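PDB 3KH1: predicted metal-dependent phosphohydrolase from Magnetospirillum magnetotacticum MS-1, which probably hydrolyses phosphate esters with the help of a bound metal ion, perhaps as a 5'-deoxynucleotidase of the HD-domain family. Local coordinates for residues A[45-48]-A[49-53]. Numbering follows the deposited sequence.
Sequences SWHI and ATMAF
Thr50 has its OG1 anti to the carbonyl carbon and beside the backbone N (chi1 -57°), which turns the hydroxyl back along the helix toward Trp46, one turn earlier. Trp46 in turn sets CG anti to its own N (chi1 167°), laying the indole beneath that hydroxyl, so that OG1 stands 3.4 Å above the ring plane, displaced toward the rim. The same OG1 donates to the carbonyl oxygen Trp46 O at 2.8 Å, while Thr50 N reaches Trp46 O at 3.0 Å from the opposite face of the carbonyl plane. Trp46 O is thus gripped twice by one residue, a common way for threonine to satisfy its hydroxyl inside a buried helix. Although Trp46 NE1 lies 3.5 Å from Thr50 OG1, the angle is poor for a bond, and the indole N-H is instead spent on Leu73 O of the second subunit. A leucine in place of Trp46 would probably leave Leu73 O of the second subunit without the indole N-H and uncover one side of the Thr50 hydroxyl.

Further round the helix, selenomethionine Met51 keeps CG beside its backbone N (chi1 -72°) and then runs on extended, which carries SE to 4.7 Å from the centroid of the His47 ring, a long selenium-aromatic approach, the counterpart of Met-aromatic contacts. In one of two conformers of Ile48, its CD1 meets Met51 SE at 4.2 Å, the two side chains crossing at a slant. The His47 imidazole is anchored by Val17 O of the second subunit through NE2.

These residues form successive turns of helix 41-54, buried within the HD domain. Ile48 and Ala52 pack on helix 132-151, Ala49 and Phe53 on helix 65-74, and Trp46, His47 and Thr50 face the second subunit.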
loop_
_atom_site.group_PDB
_atom_site.type_symbol
_atom_site.label_atom_id
_atom_site.label_comp_id
_atom_site.label_asym_id
_atom_site.label_seq_id
_atom_site.Cartn_x
_atom_site.Cartn_y
_atom_site.Cartn_z
ATOM N N SER A 45 2.822 4.320 -2.033
ATOM C CA SER A 45 3.235 2.961 -2.337
ATOM C C SER A 45 1.989 2.079 -2.587
ATOM O O SER A 45 2.043 1.207 -3.466
ATOM C CB SER A 45 4.133 2.396 -1.250
ATOM O OG SER A 45 5.439 2.952 -1.375
ATOM N N TRP A 46 0.907 2.236 -1.814
ATOM C CA TRP A 46 -0.343 1.543 -2.147
ATOM C C TRP A 46 -0.707 1.781 -3.606
ATOM O O TRP A 46 -1.037 0.846 -4.335
ATOM C CB TRP A 46 -1.504 2.038 -1.241
ATOM C CG TRP A 46 -2.836 1.573 -1.775
ATOM C CD1 TRP A 46 -3.353 0.346 -1.626
ATOM C CD2 TRP A 46 -3.749 2.333 -2.557
ATOM N NE1 TRP A 46 -4.521 0.243 -2.292
ATOM C CE2 TRP A 46 -4.799 1.467 -2.875
ATOM C CE3 TRP A 46 -3.768 3.644 -3.007
ATOM C CZ2 TRP A 46 -5.869 1.847 -3.670
ATOM C CZ3 TRP A 46 -4.877 4.051 -3.769
ATOM C CH2 TRP A 46 -5.902 3.150 -4.100
ATOM N N HIS A 47 -0.696 3.022 -4.015
ATOM C CA HIS A 47 -1.194 3.384 -5.317
ATOM C C HIS A 47 -0.367 2.809 -6.428
ATOM O O HIS A 47 -0.894 2.215 -7.373
ATOM C CB HIS A 47 -1.226 4.908 -5.414
ATOM C CG HIS A 47 -2.216 5.461 -6.398
ATOM N ND1 HIS A 47 -2.396 6.814 -6.543
ATOM C CD2 HIS A 47 -3.055 4.866 -7.282
ATOM C CE1 HIS A 47 -3.342 7.026 -7.449
ATOM N NE2 HIS A 47 -3.777 5.869 -7.902
ATOM N N ILE A 48 0.954 2.887 -6.301
ATOM C CA ILE A 48 1.828 2.377 -7.370
ATOM C C ILE A 48 1.828 0.857 -7.410
ATOM O O ILE A 48 1.928 0.269 -8.464
ATOM C CB ILE A 48 3.323 2.789 -7.239
ATOM C CG1 ILE A 48 3.559 4.234 -6.776
ATOM C CG2 ILE A 48 4.044 2.573 -8.586
ATOM C CD1 ILE A 48 2.696 5.276 -7.517
ATOM N N ALA A 49 1.787 0.205 -6.242
ATOM C CA ALA A 49 1.697 -1.263 -6.252
ATOM C C ALA A 49 0.406 -1.747 -6.891
ATOM O O ALA A 49 0.416 -2.737 -7.629
ATOM C CB ALA A 49 1.844 -1.828 -4.820
ATOM N N THR A 50 -0.696 -1.044 -6.656
ATOM C CA THR A 50 -1.937 -1.396 -7.304
ATOM C C THR A 50 -1.827 -1.181 -8.833
ATOM O O THR A 50 -2.259 -2.023 -9.625
ATOM C CB THR A 50 -3.095 -0.556 -6.705
ATOM O OG1 THR A 50 -3.144 -0.772 -5.293
ATOM C CG2 THR A 50 -4.437 -0.929 -7.296
HETATM N N MSE A 51 -1.186 -0.088 -9.230
HETATM C CA MSE A 51 -0.925 0.163 -10.654
HETATM C C MSE A 51 -0.088 -0.946 -11.296
HETATM O O MSE A 51 -0.292 -1.264 -12.456
HETATM C CB MSE A 51 -0.182 1.487 -10.856
HETATM C CG MSE A 51 -1.037 2.717 -10.615
HETATM SE SE MSE A 51 -0.064 4.370 -10.483
HETATM C CE MSE A 51 0.598 4.515 -12.343
ATOM N N ALA A 52 0.874 -1.525 -10.574
ATOM C CA ALA A 52 1.672 -2.630 -11.112
ATOM C C ALA A 52 0.763 -3.760 -11.595
ATOM O O ALA A 52 0.963 -4.284 -12.666
ATOM C CB ALA A 52 2.702 -3.115 -10.065
ATOM N N PHE A 53 -0.199 -4.148 -10.766
ATOM C CA PHE A 53 -1.100 -5.207 -11.142
ATOM C C PHE A 53 -2.021 -4.775 -12.273
ATOM O O PHE A 53 -2.234 -5.503 -13.223
ATOM C CB PHE A 53 -1.908 -5.677 -9.921
ATOM C CG PHE A 53 -1.111 -6.472 -8.950
ATOM C CD1 PHE A 53 -0.620 -7.730 -9.293
ATOM C CD2 PHE A 53 -0.853 -5.971 -7.700
ATOM C CE1 PHE A 53 0.114 -8.452 -8.384
ATOM C CE2 PHE A 53 -0.136 -6.707 -6.741
ATOM C CZ PHE A 53 0.372 -7.939 -7.076
#